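Local coordinates for mandelate racemase / muconate lactonizing enzyme, C-terminal domain protein (Pseudovibrio sp. JE062, PDB 4JHM) that is of unknown function but belongs to the enolase superfamily, pairing an enolase-like N-terminal domain with a TIM-barrel C-terminal domain, at residues C170-D175 and D196-Y201; F143-Y149 and L166-C170; D227-Y233 and S245-L251. One frame throughout, in Å; residues are numbered along the deposited sequence.

Contact 1 of 3, residues C170-D175 and D196-Y201; sequences CVYDKD and DTAGFY
Two residues that are not glycine, Cys170 and Ala198, both take up left-handed backbone conformations and meet across this contact. Cys170, with phi at 63°, marks the bend between strand 163-167 and helix 172-186, while Ala198 occupies a corner of the type I' turn from Thr197 to Phe200. The sulfur is what bridges them: Cys170 SG lies 3.9 Å from Ala198 CB and passes close beside the carbonyl group of Thr197. Behind the turn, Asp196 OD1 accepts the backbone N-H of Ala198 (2.7 Å between N and OD1), an Asx turn that ties the strand end to the corner following it.

Tyr201 makes the other half of the contact. Its ring slots in beside the first turn of helix 172-186, one edge against the peptide that follows Cys170 and one face under Tyr172 CB. Swinging CG of Tyr172 opposite its own backbone N (chi1 -177°) directs an edge of that ring at the face of Tyr201, giving an offset edge-to-face pair with planes at 86°. Centroids lie 5.9 Å apart, and the nearest carbons, Tyr172 CD1 and Tyr201 CE2, are separated by 3.9 Å. On the opposite face of Tyr201 sits Thr197 CG2, so the phenol is held between a methyl and a methylene; the hydroxyl of Thr197 is turned elsewhere, to Ala223 O. A hydrogen bond from Tyr201 OH to Asp175 OD2 is modelled, although the position of that hydroxyl is doubtful. Met209 of helix 203-215 backs both tyrosines. Loops of this kind, following neighbouring parallel strands and leading into the outer helices, form the rim at the C-terminal ends of the strands of a TIM barrel.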
loop_
_atom_site.group_PDB
_atom_site.type_symbol
_atom_site.label_atom_id
_atom_site.label_comp_id
_atom_site.label_asym_id
_atom_site.label_seq_id
_atom_site.Cartn_x
_atom_site.Cartn_y
_atom_site.Cartn_z
ATOM N N CYS A 170 28.085 -4.678 23.199
ATOM C CA CYS A 170 27.538 -4.766 21.851
ATOM C C CYS A 170 27.688 -6.185 21.311
ATOM O O CYS A 170 27.841 -6.400 20.109
ATOM C CB CYS A 170 28.211 -3.748 20.933
ATOM S SG CYS A 170 27.997 -2.054 21.516
ATOM N N VAL A 171 27.643 -7.142 22.234
ATOM C CA VAL A 171 27.631 -8.561 21.924
ATOM C C VAL A 171 26.478 -9.182 22.720
ATOM O O VAL A 171 26.611 -9.480 23.908
ATOM C CB VAL A 171 28.975 -9.223 22.300
ATOM C CG1 VAL A 171 28.892 -10.737 22.177
ATOM C CG2 VAL A 171 30.097 -8.671 21.433
ATOM N N TYR A 172 25.337 -9.344 22.061
ATOM C CA TYR A 172 24.126 -9.856 22.695
ATOM C C TYR A 172 24.391 -10.715 23.938
ATOM O O TYR A 172 23.834 -10.457 25.000
ATOM C CB TYR A 172 23.304 -10.653 21.676
ATOM C CG TYR A 172 22.000 -11.172 22.228
ATOM C CD1 TYR A 172 21.035 -10.301 22.710
ATOM C CD2 TYR A 172 21.731 -12.529 22.263
ATOM C CE1 TYR A 172 19.840 -10.770 23.219
ATOM C CE2 TYR A 172 20.540 -13.008 22.775
ATOM C CZ TYR A 172 19.600 -12.124 23.252
ATOM O OH TYR A 172 18.416 -12.594 23.765
ATOM N N ASP A 173 25.237 -11.730 23.810
ATOM C CA ASP A 173 25.469 -12.675 24.908
ATOM C C ASP A 173 25.995 -12.008 26.178
ATOM O O ASP A 173 25.438 -12.205 27.259
ATOM C CB ASP A 173 26.426 -13.774 24.461
ATOM C CG ASP A 173 25.885 -14.561 23.291
ATOM O OD1 ASP A 173 24.828 -15.212 23.449
ATOM O OD2 ASP A 173 26.512 -14.516 22.209
ATOM N N LYS A 174 27.061 -11.225 26.046
ATOM C CA LYS A 174 27.622 -10.496 27.186
ATOM C C LYS A 174 26.674 -9.390 27.659
ATOM O O LYS A 174 26.509 -9.168 28.860
ATOM C CB LYS A 174 28.990 -9.917 26.825
ATOM C CG LYS A 174 30.036 -10.982 26.521
ATOM C CD LYS A 174 31.297 -10.395 25.908
ATOM C CE LYS A 174 32.144 -9.680 26.948
ATOM N NZ LYS A 174 33.381 -9.100 26.351
ATOM N N ASP A 175 26.038 -8.710 26.713
ATOM C CA ASP A 175 25.073 -7.667 27.042
ATOM C C ASP A 175 23.887 -8.209 27.835
ATOM O O ASP A 175 23.287 -7.492 28.632
ATOM C CB ASP A 175 24.571 -6.995 25.772
ATOM C CG ASP A 175 25.644 -6.181 25.081
ATOM O OD1 ASP A 175 26.732 -6.002 25.664
ATOM O OD2 ASP A 175 25.398 -5.714 23.954
ATOM N N ASP A 196 22.639 1.258 24.507
ATOM C CA ASP A 196 23.165 1.566 23.171
ATOM C C ASP A 196 24.018 0.401 22.651
ATOM O O ASP A 196 25.082 0.111 23.204
ATOM C CB ASP A 196 23.991 2.860 23.203
ATOM C CG ASP A 196 24.570 3.225 21.840
ATOM O OD1 ASP A 196 24.457 2.410 20.905
ATOM O OD2 ASP A 196 25.137 4.329 21.698
ATOM N N THR A 197 23.548 -0.266 21.598
ATOM C CA THR A 197 24.266 -1.409 21.034
ATOM C C THR A 197 24.957 -1.049 19.710
ATOM O O THR A 197 25.301 -1.928 18.914
ATOM C CB THR A 197 23.332 -2.620 20.821
ATOM O OG1 THR A 197 22.268 -2.260 19.932
ATOM C CG2 THR A 197 22.744 -3.094 22.144
ATOM N N ALA A 198 25.136 0.249 19.479
ATOM C CA ALA A 198 25.959 0.753 18.380
ATOM C C ALA A 198 25.774 0.020 17.053
ATOM O O ALA A 198 26.708 -0.093 16.267
ATOM C CB ALA A 198 27.422 0.716 18.786
ATOM N N GLY A 199 24.574 -0.486 16.810
ATOM C CA GLY A 199 24.237 -1.072 15.519
ATOM C C GLY A 199 24.835 -2.434 15.221
ATOM O O GLY A 199 24.691 -2.933 14.110
ATOM N N PHE A 200 25.476 -3.060 16.200
ATOM C CA PHE A 200 26.197 -4.305 15.929
ATOM C C PHE A 200 25.408 -5.600 16.149
ATOM O O PHE A 200 25.904 -6.670 15.831
ATOM C CB PHE A 200 27.511 -4.344 16.718
ATOM C CG PHE A 200 28.502 -3.288 16.296
ATOM C CD1 PHE A 200 28.455 -2.737 15.015
ATOM C CD2 PHE A 200 29.491 -2.860 17.168
ATOM C CE1 PHE A 200 29.361 -1.769 14.624
ATOM C CE2 PHE A 200 30.404 -1.894 16.779
ATOM C CZ PHE A 200 30.338 -1.348 15.507
ATOM N N TYR A 201 24.188 -5.516 16.669
ATOM C CA TYR A 201 23.363 -6.716 16.858
ATOM C C TYR A 201 22.816 -7.257 15.540
ATOM O O TYR A 201 22.865 -6.589 14.505
ATOM C CB TYR A 201 22.173 -6.425 17.774
ATOM C CG TYR A 201 22.450 -6.485 19.260
ATOM C CD1 TYR A 201 23.736 -6.349 19.767
ATOM C CD2 TYR A 201 21.407 -6.637 20.159
ATOM C CE1 TYR A 201 23.973 -6.389 21.128
ATOM C CE2 TYR A 201 21.631 -6.665 21.518
ATOM C CZ TYR A 201 22.915 -6.542 21.999
ATOM O OH TYR A 201 23.128 -6.581 23.358
#

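Contact 2 of 3, residues F143-Y149 and L166-C170; sequences FDTVEEY and LHCYC
Tyr149 and His167 supply the firm end of this contact, where a phenol reaches the main chain at the end of a barrel strand. Tyr149 OH donates to His167 O at 2.8 Å, approaching in the carbonyl plane with a C=O...donor angle of 151°. The same hydroxyl also accepts a weak bond from Phe143 N, 3.2 Å from Tyr149 OH, and thereby joins the loop 143-149 to itself as well as to strand 163-167. Because CG of Tyr149 points away from its own carbonyl carbon (chi1 -83°), the ring extends toward strand 163-167. Phe143 CD2 lies over the centre of one face of that ring, and Leu166 CD2 reaches it obliquely, 4.1 Å from Tyr149 CD2. Leu178 of helix 172-186 adds apolar cover next to Tyr149 and Val146. Tyr169 belongs to this close-packed part too. Its buried ring runs past Tyr149 in the opposite direction and lies against the carbonyls of Phe143 and Asp144, with Tyr169 OH 3.1 Å from Asp144 O in a weak bond and 3.0 Å from Phe143 O.

Toward solvent the packing thins out. The side chains of Asp144 and Thr145 are exposed and touch a crystal neighbour, with no close packing onto 166-170. Within the turn, Glu148 OE2 accepts from both Thr145 N and Thr145 OG1, the latter at 2.9 Å.

No charged pair crosses between the two segments. Neutral phenol hydroxyls meet backbone carbonyls instead, which suggests that the joint between the loop entering helix 149-159 and strand 163-167 rests on hydrogen bonds to backbone carbonyls rather than on salt bridges.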
loop_
_atom_site.group_PDB
_atom_site.type_symbol
_atom_site.label_atom_id
_atom_site.label_comp_id
_atom_site.label_asym_id
_atom_site.label_seq_id
_atom_site.Cartn_x
_atom_site.Cartn_y
_atom_site.Cartn_z
ATOM N N PHE A 143 32.629 -1.144 30.780
ATOM C CA PHE A 143 33.547 -1.843 31.664
ATOM C C PHE A 143 33.776 -3.271 31.167
ATOM O O PHE A 143 32.948 -3.823 30.437
ATOM C CB PHE A 143 33.015 -1.849 33.095
ATOM C CG PHE A 143 32.765 -0.475 33.653
ATOM C CD1 PHE A 143 33.805 0.423 33.814
ATOM C CD2 PHE A 143 31.488 -0.084 34.028
ATOM C CE1 PHE A 143 33.580 1.688 34.329
ATOM C CE2 PHE A 143 31.256 1.178 34.548
ATOM C CZ PHE A 143 32.304 2.066 34.696
ATOM N N ASP A 144 34.907 -3.857 31.555
ATOM C CA ASP A 144 35.282 -5.195 31.098
ATOM C C ASP A 144 34.419 -6.287 31.731
ATOM O O ASP A 144 34.098 -7.281 31.079
ATOM C CB ASP A 144 36.762 -5.470 31.386
ATOM C CG ASP A 144 37.688 -4.826 30.367
ATOM O OD1 ASP A 144 37.558 -3.610 30.126
ATOM O OD2 ASP A 144 38.551 -5.536 29.808
ATOM N N THR A 145 34.054 -6.105 32.998
ATOM C CA THR A 145 33.189 -7.058 33.691
ATOM C C THR A 145 31.898 -6.404 34.170
ATOM O O THR A 145 31.868 -5.213 34.479
ATOM C CB THR A 145 33.892 -7.685 34.906
ATOM O OG1 THR A 145 34.484 -6.654 35.705
ATOM C CG2 THR A 145 34.966 -8.656 34.459
ATOM N N VAL A 146 30.838 -7.205 34.236
ATOM C CA VAL A 146 29.523 -6.738 34.665
ATOM C C VAL A 146 29.555 -6.101 36.049
ATOM O O VAL A 146 28.809 -5.157 36.315
ATOM C CB VAL A 146 28.504 -7.898 34.696
ATOM C CG1 VAL A 146 27.324 -7.559 35.596
ATOM C CG2 VAL A 146 28.034 -8.234 33.289
ATOM N N GLU A 147 30.412 -6.624 36.924
ATOM C CA GLU A 147 30.452 -6.195 38.324
ATOM C C GLU A 147 30.998 -4.776 38.478
ATOM O O GLU A 147 30.672 -4.084 39.440
ATOM C CB GLU A 147 31.283 -7.171 39.166
ATOM C CG GLU A 147 30.633 -8.536 39.377
ATOM C CD GLU A 147 30.546 -9.361 38.103
ATOM O OE1 GLU A 147 31.394 -9.173 37.201
ATOM O OE2 GLU A 147 29.629 -10.204 38.001
ATOM N N GLU A 148 31.817 -4.344 37.526
ATOM C CA GLU A 148 32.367 -2.990 37.540
ATOM C C GLU A 148 31.279 -1.930 37.375
ATOM O O GLU A 148 31.487 -0.765 37.709
ATOM C CB GLU A 148 33.414 -2.826 36.432
ATOM C CG GLU A 148 34.685 -3.639 36.643
ATOM C CD GLU A 148 35.726 -3.391 35.564
ATOM O OE1 GLU A 148 36.216 -2.247 35.458
ATOM O OE2 GLU A 148 36.058 -4.341 34.824
ATOM N N TYR A 149 30.123 -2.339 36.858
ATOM C CA TYR A 149 29.032 -1.411 36.574
ATOM C C TYR A 149 28.307 -0.927 37.826
ATOM O O TYR A 149 27.779 0.183 37.846
ATOM C CB TYR A 149 28.020 -2.056 35.619
ATOM C CG TYR A 149 28.406 -1.960 34.158
ATOM C CD1 TYR A 149 29.217 -2.919 33.568
ATOM C CD2 TYR A 149 27.966 -0.902 33.369
ATOM C CE1 TYR A 149 29.578 -2.832 32.235
ATOM C CE2 TYR A 149 28.324 -0.804 32.039
ATOM C CZ TYR A 149 29.130 -1.773 31.474
ATOM O OH TYR A 149 29.489 -1.685 30.149
ATOM N N LEU A 166 23.385 2.874 29.471
ATOM C CA LEU A 166 24.548 2.016 29.514
ATOM C C LEU A 166 25.153 1.882 28.129
ATOM O O LEU A 166 24.449 1.590 27.176
ATOM C CB LEU A 166 24.148 0.623 29.996
ATOM C CG LEU A 166 23.387 0.536 31.314
ATOM C CD1 LEU A 166 22.696 -0.813 31.420
ATOM C CD2 LEU A 166 24.329 0.757 32.480
ATOM N N HIS A 167 26.458 2.096 28.012
ATOM C CA HIS A 167 27.175 1.604 26.845
ATOM C C HIS A 167 27.656 0.213 27.202
ATOM O O HIS A 167 28.091 -0.031 28.330
ATOM C CB HIS A 167 28.329 2.520 26.446
ATOM C CG HIS A 167 27.895 3.707 25.647
ATOM N ND1 HIS A 167 27.901 4.990 26.150
ATOM C CD2 HIS A 167 27.414 3.802 24.385
ATOM C CE1 HIS A 167 27.457 5.826 25.230
ATOM N NE2 HIS A 167 27.154 5.130 24.148
ATOM N N CYS A 168 27.547 -0.706 26.252
ATOM C CA CYS A 168 27.751 -2.114 26.541
ATOM C C CYS A 168 28.760 -2.759 25.600
ATOM O O CYS A 168 29.421 -2.086 24.808
ATOM C CB CYS A 168 26.413 -2.852 26.463
ATOM S SG CYS A 168 25.632 -2.778 24.838
ATOM N N TYR A 169 28.867 -4.078 25.702
ATOM C CA TYR A 169 29.808 -4.840 24.905
ATOM C C TYR A 169 29.374 -4.893 23.444
ATOM O O TYR A 169 30.195 -5.106 22.555
ATOM C CB TYR A 169 29.947 -6.249 25.485
ATOM C CG TYR A 169 30.274 -6.242 26.964
ATOM C CD1 TYR A 169 31.581 -6.093 27.401
ATOM C CD2 TYR A 169 29.274 -6.363 27.922
ATOM C CE1 TYR A 169 31.888 -6.074 28.750
ATOM C CE2 TYR A 169 29.572 -6.346 29.275
ATOM C CZ TYR A 169 30.882 -6.202 29.683
ATOM O OH TYR A 169 31.196 -6.182 31.023
ATOM N N CYS A 170 28.085 -4.678 23.199
ATOM C CA CYS A 170 27.538 -4.766 21.851
ATOM C C CYS A 170 27.688 -6.185 21.311
ATOM O O CYS A 170 27.841 -6.400 20.109
ATOM C CB CYS A 170 28.211 -3.748 20.933
ATOM S SG CYS A 170 27.997 -2.054 21.516
#

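Contact 3 of 3, residues D227-Y233 and S245-L251; sequences DYDFKTY and SSHGNCL
Asp227 turns CG away from its own carbonyl carbon (chi1 -83°), which brings its carboxylate to the backbone N-H of His247; the like torsion in Leu251 (chi1 -53°) carries its branched end to the ring of Tyr228. The carboxylate of Asp227 faces the N-H of His247 squarely enough to take it with both oxygens. His247 N lies 3.2 Å from Asp227 OD1 and equally far from Asp227 OD2, each oxygen using its syn lone pair, and the hydrogen is shared in a forked bond. Since the imidazole of His247 leads off elsewhere, the main chain and CB of this residue are what the carboxylate of Asp227 meets; Ser246 CB and Cys250 CB flank OD2, the latter 3.7 Å from it.

Segment 227-233 follows strand 220-222 and segment 245-251 leaves the end of strand 243-245; the two strands are parallel neighbours joined through helix 230-239 in a beta-alpha-beta crossover. Here the loop leaving the first strand, together with the start of the connecting helix, packs against the loop leaving the second. Asp229 is the N-cap of that helix, its OD1 accepting from Thr232 N. One turn on, Tyr233 brings its ring edge to Ser245 O, which lies 3.7 Å from Tyr233 CE1.

Apolar packing fills the other half. Leu251 divides its branches: CD2 meets the Tyr228 ring obliquely, nearest CE1, while CD1 stands 3.9 Å from Phe230 CE1. Cys250 joins Tyr228 by an oblique sulfur-aromatic contact, with SG 5.4 Å from the ring centroid. Phe230 also meets His259 of the second subunit edge-to-face, and Tyr228 packs on Glu256 of that same neighbouring copy.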
loop_
_atom_site.group_PDB
_atom_site.type_symbol
_atom_site.label_atom_id
_atom_site.label_comp_id
_atom_site.label_asym_id
_atom_site.label_seq_id
_atom_site.Cartn_x
_atom_site.Cartn_y
_atom_site.Cartn_z
ATOM N N ASP A 227 21.825 1.506 10.877
ATOM C CA ASP A 227 20.793 2.503 10.619
ATOM C C ASP A 227 20.169 2.353 9.238
ATOM O O ASP A 227 19.070 2.852 9.000
ATOM C CB ASP A 227 21.368 3.914 10.735
ATOM C CG ASP A 227 21.418 4.402 12.150
ATOM O OD1 ASP A 227 21.406 3.553 13.068
ATOM O OD2 ASP A 227 21.468 5.637 12.342
ATOM N N TYR A 228 20.869 1.690 8.327
ATOM C CA TYR A 228 20.402 1.599 6.947
ATOM C C TYR A 228 19.512 0.389 6.718
ATOM O O TYR A 228 18.964 0.225 5.636
ATOM C CB TYR A 228 21.586 1.582 5.982
ATOM C CG TYR A 228 22.417 2.829 6.095
ATOM C CD1 TYR A 228 21.929 4.050 5.644
ATOM C CD2 TYR A 228 23.673 2.800 6.681
ATOM C CE1 TYR A 228 22.678 5.202 5.755
ATOM C CE2 TYR A 228 24.432 3.949 6.796
ATOM C CZ TYR A 228 23.928 5.145 6.330
ATOM O OH TYR A 228 24.675 6.293 6.448
ATOM N N ASP A 229 19.376 -0.450 7.738
ATOM C CA ASP A 229 18.520 -1.619 7.656
ATOM C C ASP A 229 17.105 -1.202 8.009
ATOM O O ASP A 229 16.581 -1.566 9.051
ATOM C CB ASP A 229 19.005 -2.711 8.605
ATOM C CG ASP A 229 18.155 -3.967 8.535
ATOM O OD1 ASP A 229 17.106 -3.966 7.847
ATOM O OD2 ASP A 229 18.533 -4.965 9.178
ATOM N N PHE A 230 16.488 -0.445 7.114
ATOM C CA PHE A 230 15.200 0.171 7.381
ATOM C C PHE A 230 14.149 -0.846 7.828
ATOM O O PHE A 230 13.541 -0.689 8.886
ATOM C CB PHE A 230 14.712 0.937 6.146
ATOM C CG PHE A 230 15.639 2.039 5.699
ATOM C CD1 PHE A 230 16.591 2.573 6.557
ATOM C CD2 PHE A 230 15.541 2.565 4.418
ATOM C CE1 PHE A 230 17.433 3.593 6.138
ATOM C CE2 PHE A 230 16.379 3.588 3.996
ATOM C CZ PHE A 230 17.324 4.104 4.858
ATOM N N LYS A 231 13.934 -1.884 7.028
ATOM C CA LYS A 231 12.904 -2.883 7.328
ATOM C C LYS A 231 12.991 -3.448 8.760
ATOM O O LYS A 231 11.961 -3.694 9.398
ATOM C CB LYS A 231 12.946 -4.025 6.304
ATOM C CG LYS A 231 12.052 -3.819 5.087
ATOM C CD LYS A 231 12.643 -4.486 3.854
ATOM C CE LYS A 231 11.575 -4.953 2.877
ATOM N NZ LYS A 231 11.059 -6.315 3.212
ATOM N N THR A 232 14.205 -3.649 9.266
ATOM C CA THR A 232 14.380 -4.187 10.611
ATOM C C THR A 232 13.908 -3.191 11.657
ATOM O O THR A 232 13.174 -3.553 12.588
ATOM C CB THR A 232 15.844 -4.554 10.890
ATOM O OG1 THR A 232 16.232 -5.641 10.043
ATOM C CG2 THR A 232 16.028 -4.971 12.331
ATOM N N TYR A 233 14.334 -1.939 11.507
ATOM C CA TYR A 233 13.859 -0.864 12.369
ATOM C C TYR A 233 12.323 -0.793 12.346
ATOM O O TYR A 233 11.680 -0.693 13.391
ATOM C CB TYR A 233 14.443 0.469 11.919
ATOM C CG TYR A 233 15.710 0.886 12.631
ATOM C CD1 TYR A 233 15.653 1.588 13.824
ATOM C CD2 TYR A 233 16.963 0.611 12.095
ATOM C CE1 TYR A 233 16.800 1.985 14.481
ATOM C CE2 TYR A 233 18.120 1.011 12.746
ATOM C CZ TYR A 233 18.030 1.699 13.941
ATOM O OH TYR A 233 19.165 2.109 14.610
ATOM N N SER A 245 15.543 4.003 18.866
ATOM C CA SER A 245 16.225 5.204 18.398
ATOM C C SER A 245 17.382 4.870 17.462
ATOM O O SER A 245 17.944 3.785 17.533
ATOM C CB SER A 245 16.737 6.003 19.590
ATOM O OG SER A 245 16.833 7.379 19.271
ATOM N N SER A 246 17.734 5.807 16.584
ATOM C CA SER A 246 18.826 5.587 15.631
ATOM C C SER A 246 20.176 5.793 16.305
ATOM O O SER A 246 20.242 6.179 17.471
ATOM C CB SER A 246 18.704 6.528 14.425
ATOM O OG SER A 246 19.048 7.865 14.764
ATOM N N HIS A 247 21.248 5.528 15.565
ATOM C CA HIS A 247 22.600 5.762 16.054
ATOM C C HIS A 247 22.893 7.260 16.055
ATOM O O HIS A 247 23.731 7.737 16.817
ATOM C CB HIS A 247 23.612 5.014 15.184
ATOM C CG HIS A 247 25.039 5.338 15.498
ATOM N ND1 HIS A 247 25.781 4.623 16.410
ATOM C CD2 HIS A 247 25.861 6.298 15.013
ATOM C CE1 HIS A 247 26.998 5.132 16.480
ATOM N NE2 HIS A 247 27.073 6.150 15.643
ATOM N N GLY A 248 22.205 7.990 15.180
ATOM C CA GLY A 248 22.200 9.447 15.214
ATOM C C GLY A 248 23.301 10.124 14.426
ATOM O O GLY A 248 23.426 11.354 14.457
ATOM N N ASN A 249 24.100 9.333 13.717
ATOM C CA ASN A 249 25.242 9.868 12.978
ATOM C C ASN A 249 25.319 9.357 11.548
ATOM O O ASN A 249 26.348 9.498 10.889
ATOM C CB ASN A 249 26.545 9.518 13.697
ATOM C CG ASN A 249 26.606 10.086 15.095
ATOM O OD1 ASN A 249 26.748 11.294 15.283
ATOM N ND2 ASN A 249 26.501 9.216 16.087
ATOM N N CYS A 250 24.236 8.770 11.063
ATOM C CA CYS A 250 24.234 8.206 9.729
ATOM C C CYS A 250 23.230 8.912 8.819
ATOM O O CYS A 250 23.602 9.413 7.759
ATOM C CB CYS A 250 23.965 6.711 9.815
ATOM S SG CYS A 250 25.133 5.854 10.896
ATOM N N LEU A 251 21.968 8.962 9.236
ATOM C CA LEU A 251 20.932 9.674 8.484
ATOM C C LEU A 251 20.795 11.106 8.998
ATOM O O LEU A 251 20.229 11.332 10.067
ATOM C CB LEU A 251 19.593 8.942 8.605
ATOM C CG LEU A 251 19.608 7.452 8.239
ATOM C CD1 LEU A 251 18.197 6.927 8.024
ATOM C CD2 LEU A 251 20.440 7.216 6.992
#

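The three contacts follow one another along the chain and step round the rim of one barrel. Contacts 1 and 2 have centres 11 Å apart, share Cys170 and truly touch: Asp196 N reaches Leu166 O at 3.2 Å, a probable hydrogen bond between parallel strands, while Asp175 lies beside Cys168 and Tyr169. Contact 3 stands apart, its centre about 15 Å from that of contact 1 and about 24 Å from that of contact 2. All involve loops at the C-terminal ends of the strands, where TIM barrels typically carry their active sites. Asp196 OD2, at such a strand end, takes a weak hydrogen bond from His167 NE2 and lies near the like-charged Glu222.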